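PDB 3MEB: aspartate aminotransferase from Giardia lamblia, which probably catalyses the pyridoxal-phosphate-dependent exchange of an amino group between L-aspartate and 2-oxoglutarate, giving oxaloacetate and L-glutamate. Local coordinates for residues P151-P156 with C210-S215; I204-A209 with I237-S242; G390-T395 with R419-G424. All coordinates share one frame; numbering follows the deposited sequence.

Contact 1: residues P151-P156 with C210-S215; sequences PSTTWP and CAHNPS. With SO4 (sulfate ion), chain C.
W155 and N213 meet on the wall of the pyridoxal phosphate pocket, where loops following two neighbouring strands of the large-domain sheet come together. CD1 of W155 lies 3.5 Å from ND2 of N213, the two side chains slanting past each other with ring and amide planes 50° apart. Both donate to one sulfate oxygen. W155 NE1 reaches O1 of the sulfate at 2.9 Å, with the anion at the indole edge, and N213 ND2 reaches the same O1 at 3.0 Å along a nearly straight bond. A second, weak bond runs from NE1 to O4. Both side chains leave the backbone with CG anti to the N (chi1 -169° for W155), which carries their polar ends out to the anion. The amide is fixed from its other end as well, since N213 OD1 accepts from R419. Sulfate here probably comes from the crystallisation liquor; its place is consistent with that of a substrate carboxylate in aminotransferases of this family.

Behind this site, H212 locks the two loops together. Its NE2 donates to the carbonyl O of T153 at 2.8 Å; the oxygen sits in the imidazole plane, but the nitrogen stands well above the carbonyl plane, so no lone pair is met squarely. ND1 of H212 is hydrogen-bonded to OG of S215, leaving both ring nitrogens engaged and the imidazole unable to turn freely. The side chain of T154 starts out away from 210-215, and its OG1 is bonded to H158 and H208. The peptide joining N213 to P214 is cis, and the proline ring packs obliquely against the methyl of T153, where CG2 of T153 approaches CD of P214 to a tight 3.4 Å.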
loop_
_atom_site.group_PDB
_atom_site.type_symbol
_atom_site.label_atom_id
_atom_site.label_comp_id
_atom_site.label_asym_id
_atom_site.label_seq_id
_atom_site.Cartn_x
_atom_site.Cartn_y
_atom_site.Cartn_z
ATOM N N PRO A 151 17.443 17.020 6.420
ATOM C CA PRO A 151 18.231 17.401 7.595
ATOM C C PRO A 151 19.393 16.398 7.801
ATOM O O PRO A 151 19.263 15.203 7.404
ATOM C CB PRO A 151 17.217 17.317 8.736
ATOM C CG PRO A 151 16.156 16.355 8.221
ATOM C CD PRO A 151 16.100 16.540 6.777
ATOM N N SER A 152 20.521 16.862 8.365
ATOM C CA SER A 152 21.723 16.021 8.477
ATOM C C SER A 152 21.551 14.786 9.393
ATOM O O SER A 152 22.321 13.815 9.294
ATOM C CB SER A 152 22.952 16.843 8.884
ATOM O OG SER A 152 22.722 17.568 10.083
ATOM N N THR A 153 20.560 14.857 10.283
ATOM C CA THR A 153 20.051 13.716 11.013
ATOM C C THR A 153 18.566 13.636 10.700
ATOM O O THR A 153 17.865 14.650 10.755
ATOM C CB THR A 153 20.273 13.929 12.546
ATOM O OG1 THR A 153 21.680 13.869 12.800
ATOM C CG2 THR A 153 19.610 12.891 13.372
ATOM N N THR A 154 18.092 12.432 10.348
ATOM C CA THR A 154 16.704 12.214 9.930
ATOM C C THR A 154 16.315 10.750 10.097
ATOM O O THR A 154 17.128 9.911 10.477
ATOM C CB THR A 154 16.497 12.677 8.477
ATOM O OG1 THR A 154 15.105 12.940 8.244
ATOM C CG2 THR A 154 17.041 11.655 7.437
ATOM N N TRP A 155 15.064 10.433 9.822
ATOM C CA TRP A 155 14.595 9.060 9.923
ATOM C C TRP A 155 15.288 8.204 8.858
ATOM O O TRP A 155 15.182 8.537 7.656
ATOM C CB TRP A 155 13.108 9.058 9.641
ATOM C CG TRP A 155 12.365 7.793 9.948
ATOM C CD1 TRP A 155 12.379 7.062 11.119
ATOM C CD2 TRP A 155 11.387 7.178 9.095
ATOM N NE1 TRP A 155 11.471 6.019 11.031
ATOM C CE2 TRP A 155 10.863 6.064 9.794
ATOM C CE3 TRP A 155 10.896 7.475 7.816
ATOM C CZ2 TRP A 155 9.884 5.227 9.236
ATOM C CZ3 TRP A 155 9.909 6.631 7.256
ATOM C CH2 TRP A 155 9.431 5.526 7.965
ATOM N N PRO A 156 15.981 7.103 9.280
ATOM C CA PRO A 156 16.763 6.319 8.340
ATOM C C PRO A 156 16.017 5.928 7.084
ATOM O O PRO A 156 16.588 5.974 5.985
ATOM C CB PRO A 156 17.154 5.077 9.159
ATOM C CG PRO A 156 17.316 5.590 10.518
ATOM C CD PRO A 156 16.246 6.681 10.674
ATOM N N CYS A 210 7.161 18.346 13.697
ATOM C CA CYS A 210 7.417 18.404 15.133
ATOM C C CYS A 210 7.953 17.051 15.556
ATOM O O CYS A 210 7.821 16.117 14.811
ATOM C CB CYS A 210 6.143 18.726 15.927
ATOM S SG CYS A 210 4.777 17.557 15.914
ATOM N N ALA A 211 8.521 16.951 16.755
ATOM C CA ALA A 211 9.060 15.682 17.277
ATOM C C ALA A 211 10.033 15.044 16.276
ATOM O O ALA A 211 9.895 13.893 15.915
ATOM C CB ALA A 211 7.896 14.713 17.678
ATOM N N HIS A 212 11.022 15.818 15.837
ATOM C CA HIS A 212 12.048 15.331 14.946
ATOM C C HIS A 212 12.586 13.970 15.422
ATOM O O HIS A 212 12.876 13.753 16.595
ATOM C CB HIS A 212 13.181 16.326 14.848
ATOM C CG HIS A 212 14.325 15.876 14.000
ATOM N ND1 HIS A 212 15.390 15.169 14.513
ATOM C CD2 HIS A 212 14.579 16.050 12.680
ATOM C CE1 HIS A 212 16.266 14.948 13.545
ATOM N NE2 HIS A 212 15.792 15.462 12.422
ATOM N N ASN A 213 12.657 13.050 14.475
ATOM C CA ASN A 213 13.027 11.649 14.715
ATOM C C ASN A 213 14.336 11.452 13.950
ATOM O O ASN A 213 14.317 11.549 12.736
ATOM C CB ASN A 213 11.921 10.791 14.164
ATOM C CG ASN A 213 12.163 9.334 14.329
ATOM O OD1 ASN A 213 13.234 8.890 14.745
ATOM N ND2 ASN A 213 11.142 8.556 13.996
ATOM N N PRO A 214 15.453 11.150 14.646
ATOM C CA PRO A 214 15.524 10.561 15.984
ATOM C C PRO A 214 15.876 11.471 17.162
ATOM O O PRO A 214 15.842 10.995 18.306
ATOM C CB PRO A 214 16.635 9.539 15.801
ATOM C CG PRO A 214 17.638 10.302 14.923
ATOM C CD PRO A 214 16.781 11.135 13.990
ATOM N N SER A 215 16.177 12.747 16.894
ATOM C CA SER A 215 16.922 13.635 17.844
ATOM C C SER A 215 16.061 14.171 18.965
ATOM O O SER A 215 16.551 14.411 20.064
ATOM C CB SER A 215 17.560 14.826 17.140
ATOM O OG SER A 215 16.635 15.867 16.862
HETATM S S SO4 C . 9.961 4.521 14.067
HETATM O O1 SO4 C . 10.986 5.556 13.802
HETATM O O2 SO4 C . 10.382 3.570 15.087
HETATM O O3 SO4 C . 8.740 5.192 14.446
HETATM O O4 SO4 C . 9.753 3.838 12.810
#

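Contact 2: residues I204-A209 with I237-S242; sequences IFLFHA and IAFFDS
L206 and F239 lie side by side on one face of a pair of parallel strands, pointing the same way. Both put CG anti to the backbone N (chi1 -174° for L206), and methyl CD1 of the leucine comes 3.8 Å from CD2 of the F239 ring, a ring that also packs on helix 127-142. I204 and I237 continue this face in one direction, H208 and D241 in the other.

On the reverse face the phenylalanines adopt the other common torsion, with CG beside the backbone N (chi1 -71° for F207). F207 thereby turns its ring edge to A238, CD2 of F207 sitting 3.8 Å from the methyl CB of A238. The F207 and F240 rings meet obliquely, planes 37° apart; the closer touch is F207 CB against CD1 of F240, at 3.8 Å. Further along, A209 packs on CD1 of F240 and on CB of S242.

Five backbone bonds run from F205 N to I237 O through to A209 N to D241 O, with F207 N to F239 O the shortest at 2.7 Å. D241, on the face that carries L206 and F239, has its OD2 held by H158 beside the bound cofactor, probably facing the pyridine nitrogen as in related enzymes. The strands are the two ends of a beta-alpha-beta crossover through helix 221-234, in the central sheet of the fold type I large domain.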
loop_
_atom_site.group_PDB
_atom_site.type_symbol
_atom_site.label_atom_id
_atom_site.label_comp_id
_atom_site.label_asym_id
_atom_site.label_seq_id
_atom_site.Cartn_x
_atom_site.Cartn_y
_atom_site.Cartn_z
ATOM N N ILE A 204 13.949 21.770 -2.717
ATOM C CA ILE A 204 12.974 21.093 -1.870
ATOM C C ILE A 204 13.634 20.777 -0.523
ATOM O O ILE A 204 14.746 20.231 -0.499
ATOM C CB ILE A 204 12.496 19.776 -2.519
ATOM C CG1 ILE A 204 11.896 20.016 -3.905
ATOM C CG2 ILE A 204 11.470 19.047 -1.625
ATOM C CD1 ILE A 204 11.931 18.782 -4.836
ATOM N N PHE A 205 12.987 21.144 0.580
ATOM C CA PHE A 205 13.536 20.876 1.905
ATOM C C PHE A 205 12.605 19.989 2.646
ATOM O O PHE A 205 11.434 20.321 2.798
ATOM C CB PHE A 205 13.800 22.189 2.683
ATOM C CG PHE A 205 14.984 22.930 2.154
ATOM C CD1 PHE A 205 16.237 22.727 2.677
ATOM C CD2 PHE A 205 14.860 23.738 1.032
ATOM C CE1 PHE A 205 17.332 23.362 2.126
ATOM C CE2 PHE A 205 15.954 24.380 0.493
ATOM C CZ PHE A 205 17.182 24.190 1.050
ATOM N N LEU A 206 13.120 18.845 3.084
ATOM C CA LEU A 206 12.349 17.945 3.932
ATOM C C LEU A 206 12.474 18.412 5.368
ATOM O O LEU A 206 13.604 18.657 5.856
ATOM C CB LEU A 206 12.886 16.508 3.794
ATOM C CG LEU A 206 12.119 15.392 4.490
ATOM C CD1 LEU A 206 10.711 15.171 3.922
ATOM C CD2 LEU A 206 12.957 14.104 4.371
ATOM N N PHE A 207 11.323 18.593 6.017
ATOM C CA PHE A 207 11.252 19.067 7.393
ATOM C C PHE A 207 10.401 18.109 8.155
ATOM O O PHE A 207 9.403 17.608 7.631
ATOM C CB PHE A 207 10.531 20.420 7.499
ATOM C CG PHE A 207 11.303 21.573 6.965
ATOM C CD1 PHE A 207 12.516 21.946 7.539
ATOM C CD2 PHE A 207 10.822 22.298 5.887
ATOM C CE1 PHE A 207 13.252 23.038 7.005
ATOM C CE2 PHE A 207 11.513 23.375 5.377
ATOM C CZ PHE A 207 12.733 23.747 5.930
ATOM N N HIS A 208 10.772 17.838 9.379
ATOM C CA HIS A 208 9.844 17.199 10.322
ATOM C C HIS A 208 8.978 18.288 10.949
ATOM O O HIS A 208 9.489 19.304 11.421
ATOM C CB HIS A 208 10.624 16.465 11.404
ATOM C CG HIS A 208 11.524 15.394 10.887
ATOM N ND1 HIS A 208 11.590 14.142 11.452
ATOM C CD2 HIS A 208 12.464 15.410 9.904
ATOM C CE1 HIS A 208 12.498 13.420 10.820
ATOM N NE2 HIS A 208 13.060 14.170 9.885
ATOM N N ALA A 209 7.668 18.084 10.972
ATOM C CA ALA A 209 6.728 19.108 11.441
ATOM C C ALA A 209 6.904 19.407 12.935
ATOM O O ALA A 209 6.823 20.572 13.376
ATOM C CB ALA A 209 5.284 18.642 11.154
ATOM N N ILE A 237 10.424 24.871 -1.766
ATOM C CA ILE A 237 9.284 24.050 -1.408
ATOM C C ILE A 237 9.601 23.356 -0.070
ATOM O O ILE A 237 10.697 22.826 0.114
ATOM C CB ILE A 237 8.979 23.009 -2.508
ATOM C CG1 ILE A 237 8.656 23.678 -3.857
ATOM C CG2 ILE A 237 7.806 22.130 -2.091
ATOM C CD1 ILE A 237 9.892 24.049 -4.687
ATOM N N ALA A 238 8.651 23.371 0.854
ATOM C CA ALA A 238 8.799 22.673 2.120
ATOM C C ALA A 238 8.037 21.365 2.026
ATOM O O ALA A 238 6.844 21.374 1.701
ATOM C CB ALA A 238 8.263 23.531 3.297
ATOM N N PHE A 239 8.723 20.249 2.279
ATOM C CA PHE A 239 8.087 18.958 2.353
ATOM C C PHE A 239 8.062 18.589 3.844
ATOM O O PHE A 239 9.101 18.298 4.425
ATOM C CB PHE A 239 8.860 17.916 1.562
ATOM C CG PHE A 239 8.037 16.652 1.237
ATOM C CD1 PHE A 239 7.881 16.226 -0.063
ATOM C CD2 PHE A 239 7.405 15.932 2.234
ATOM C CE1 PHE A 239 7.164 15.097 -0.347
ATOM C CE2 PHE A 239 6.661 14.815 1.942
ATOM C CZ PHE A 239 6.525 14.415 0.654
ATOM N N PHE A 240 6.883 18.595 4.437
ATOM C CA PHE A 240 6.722 18.252 5.836
ATOM C C PHE A 240 6.402 16.777 5.981
ATOM O O PHE A 240 5.471 16.264 5.321
ATOM C CB PHE A 240 5.615 19.100 6.452
ATOM C CG PHE A 240 6.014 20.525 6.755
ATOM C CD1 PHE A 240 6.757 20.828 7.907
ATOM C CD2 PHE A 240 5.633 21.553 5.924
ATOM C CE1 PHE A 240 7.101 22.135 8.221
ATOM C CE2 PHE A 240 5.984 22.868 6.208
ATOM C CZ PHE A 240 6.720 23.161 7.368
ATOM N N ASP A 241 7.179 16.096 6.835
ATOM C CA ASP A 241 6.836 14.773 7.353
ATOM C C ASP A 241 6.185 14.988 8.702
ATOM O O ASP A 241 6.804 15.538 9.623
ATOM C CB ASP A 241 8.090 13.908 7.495
ATOM C CG ASP A 241 7.800 12.479 7.949
ATOM O OD1 ASP A 241 6.759 12.226 8.615
ATOM O OD2 ASP A 241 8.665 11.592 7.699
ATOM N N SER A 242 4.934 14.562 8.829
ATOM C CA SER A 242 4.174 14.854 10.023
ATOM C C SER A 242 3.497 13.608 10.563
ATOM O O SER A 242 2.396 13.242 10.142
ATOM C CB SER A 242 3.116 15.911 9.749
ATOM O OG SER A 242 2.345 16.075 10.924
#

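Contact 3: residues G390-T395 with R419-G424; sequences GMFTFT and RMSMCG. With SO4 (sulfate ion), chain C; EDO (1,2-ethanediol), chain F.
The anion pocket that probably takes a substrate carboxylate, as in this family, is built here on a two-stranded antiparallel ladder, with R419 laid across the ring of F392. The guanidinium stacks flat on the phenyl, centres 3.8 Å apart and planes only 17° from parallel, a cation-pi contact in which CZ of R419 stands over the face. NE is the atom pressed closest, 3.3 Å from CE1 of F392. One bond before NE, CD of R419 also lies over the ring face, a CH-pi contact. The arginine chain runs out extended and then bends at chi3 (78°), which folds its planar end down on the ring. CB of M391 covers the opposite face, so the phenyl is clamped from both sides.

In the backbone of the ladder T393 and M420 form a hydrogen-bonded pair, N to O in each direction, and M422 N adds a bond to O of M391 at 2.9 Å. On the face that carries T393 and M420, SD of M422, from the 3-10 turn that follows, lies 3.3 Å from OG1 of T393, whose hydroxyl is engaged with R361 of helix 340-370. M391 and C423 bring sulfur against sulfur, SD to SG, at 3.8 Å.

The guanidinium reaches the sulfate with two nitrogens: NH1 of R419 to O1 and NH2 of R419 to O2, both 2.8 Å. NH2 also bonds the carbonyl of G55. This neutral acceptor would help hold the orientation while probably leaving the positive charge for the anion, an arrangement suited to a two-pronged grip on a carboxylate such as that of aspartate or glutamate.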
loop_
_atom_site.group_PDB
_atom_site.type_symbol
_atom_site.label_atom_id
_atom_site.label_comp_id
_atom_site.label_asym_id
_atom_site.label_seq_id
_atom_site.Cartn_x
_atom_site.Cartn_y
_atom_site.Cartn_z
ATOM N N GLY A 390 8.528 14.395 21.808
ATOM C CA GLY A 390 7.961 13.242 21.149
ATOM C C GLY A 390 8.074 11.970 21.942
ATOM O O GLY A 390 8.040 11.965 23.169
ATOM N N MET A 391 8.230 10.873 21.211
ATOM C CA MET A 391 8.316 9.559 21.801
ATOM C C MET A 391 9.704 9.122 22.259
ATOM O O MET A 391 9.803 8.171 23.041
ATOM C CB MET A 391 7.857 8.524 20.779
ATOM C CG MET A 391 6.377 8.439 20.600
ATOM S SD MET A 391 5.933 7.044 19.542
ATOM C CE MET A 391 4.136 7.119 19.697
ATOM N N PHE A 392 10.765 9.751 21.738
ATOM C CA PHE A 392 12.094 9.204 21.908
ATOM C C PHE A 392 13.006 10.072 22.777
ATOM O O PHE A 392 12.736 11.271 23.064
ATOM C CB PHE A 392 12.781 8.967 20.557
ATOM C CG PHE A 392 11.959 8.150 19.562
ATOM C CD1 PHE A 392 11.819 6.761 19.707
ATOM C CD2 PHE A 392 11.341 8.776 18.500
ATOM C CE1 PHE A 392 11.087 6.012 18.792
ATOM C CE2 PHE A 392 10.560 8.031 17.567
ATOM C CZ PHE A 392 10.441 6.659 17.714
ATOM N N THR A 393 14.088 9.443 23.227
ATOM C CA THR A 393 15.261 10.164 23.655
ATOM C C THR A 393 16.437 9.695 22.790
ATOM O O THR A 393 16.670 8.484 22.615
ATOM C CB THR A 393 15.554 9.994 25.172
ATOM O OG1 THR A 393 14.380 10.337 25.953
ATOM C CG2 THR A 393 16.697 10.883 25.573
ATOM N N PHE A 394 17.167 10.642 22.226
ATOM C CA PHE A 394 18.396 10.332 21.517
ATOM C C PHE A 394 19.424 10.223 22.612
ATOM O O PHE A 394 20.043 11.211 22.985
ATOM C CB PHE A 394 18.691 11.450 20.512
ATOM C CG PHE A 394 19.485 11.028 19.286
ATOM C CD1 PHE A 394 19.089 9.959 18.495
ATOM C CD2 PHE A 394 20.571 11.764 18.871
ATOM C CE1 PHE A 394 19.823 9.592 17.339
ATOM C CE2 PHE A 394 21.304 11.418 17.724
ATOM C CZ PHE A 394 20.922 10.328 16.958
ATOM N N THR A 395 19.571 9.035 23.193
ATOM C CA THR A 395 20.288 8.935 24.483
ATOM C C THR A 395 21.786 9.257 24.420
ATOM O O THR A 395 22.326 9.752 25.382
ATOM C CB THR A 395 20.157 7.558 25.159
ATOM O OG1 THR A 395 20.870 6.550 24.411
ATOM C CG2 THR A 395 18.657 7.158 25.365
ATOM N N ARG A 419 18.880 5.646 20.283
ATOM C CA ARG A 419 17.516 6.137 20.315
ATOM C C ARG A 419 16.668 5.203 21.189
ATOM O O ARG A 419 16.685 3.992 21.005
ATOM C CB ARG A 419 16.938 6.238 18.902
ATOM C CG ARG A 419 15.640 7.025 18.853
ATOM C CD ARG A 419 14.872 6.878 17.560
ATOM N NE ARG A 419 14.135 5.623 17.476
ATOM C CZ ARG A 419 13.377 5.254 16.447
ATOM N NH1 ARG A 419 13.207 6.055 15.389
ATOM N NH2 ARG A 419 12.786 4.062 16.467
ATOM N N MET A 420 15.979 5.774 22.163
ATOM C CA MET A 420 15.122 5.030 23.061
ATOM C C MET A 420 13.659 5.475 22.949
ATOM O O MET A 420 13.363 6.680 23.052
ATOM C CB MET A 420 15.618 5.203 24.495
ATOM C CG MET A 420 14.710 4.637 25.605
ATOM S SD MET A 420 15.150 5.214 27.272
ATOM C CE MET A 420 16.709 4.324 27.447
ATOM N N SER A 421 12.766 4.506 22.741
ATOM C CA SER A 421 11.346 4.749 22.741
ATOM C C SER A 421 10.851 4.703 24.163
ATOM O O SER A 421 10.765 3.672 24.758
ATOM C CB SER A 421 10.583 3.732 21.925
ATOM O OG SER A 421 9.200 3.997 22.059
ATOM N N MET A 422 10.472 5.867 24.658
ATOM C CA MET A 422 10.058 6.048 26.037
ATOM C C MET A 422 8.766 5.310 26.327
ATOM O O MET A 422 8.496 4.988 27.482
ATOM C CB MET A 422 9.895 7.554 26.284
ATOM C CG MET A 422 11.182 8.362 26.041
ATOM S SD MET A 422 12.640 7.638 26.776
ATOM C CE MET A 422 12.667 8.412 28.407
ATOM N N CYS A 423 7.985 5.053 25.270
ATOM C CA CYS A 423 6.710 4.310 25.310
ATOM C C CYS A 423 6.835 2.890 25.847
ATOM O O CYS A 423 5.876 2.324 26.378
ATOM C CB CYS A 423 6.171 4.182 23.864
ATOM S SG CYS A 423 5.654 5.695 23.058
ATOM N N GLY A 424 8.028 2.308 25.725
ATOM C CA GLY A 424 8.303 0.980 26.310
ATOM C C GLY A 424 8.602 0.933 27.808
ATOM O O GLY A 424 8.714 -0.163 28.377
HETATM S S SO4 C . 9.961 4.521 14.067
HETATM O O1 SO4 C . 10.986 5.556 13.802
HETATM O O2 SO4 C . 10.382 3.570 15.087
HETATM O O3 SO4 C . 8.740 5.192 14.446
HETATM O O4 SO4 C . 9.753 3.838 12.810
HETATM C C1 EDO F . 7.494 -0.632 21.768
HETATM O O1 EDO F . 8.061 -0.589 20.443
HETATM C C2 EDO F . 7.992 0.536 22.607
HETATM O O2 EDO F . 7.628 1.736 21.940
#

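How the contacts relate
From the N terminus, 151-156 comes first, at the end of strand 148-151, and contact 1 closes its loop 54 residues later at 210-215. Contact 2 opens within that loop at 204-209, which runs directly into 210-215, and closes beyond it at 237-242; the two therefore cross, and T154 OG1 bonds H208 NE2 between them. Contact 3 follows in series, closing a shorter loop over helix 399-409. It meets contact 1 through N213 and R419 and through P214 and F394, and shares the sulfate with it, but stays about 9 Å from contact 2 at the nearest atoms. Contact 1 thus bridges the central sheet and the ladder 392-394/419-421.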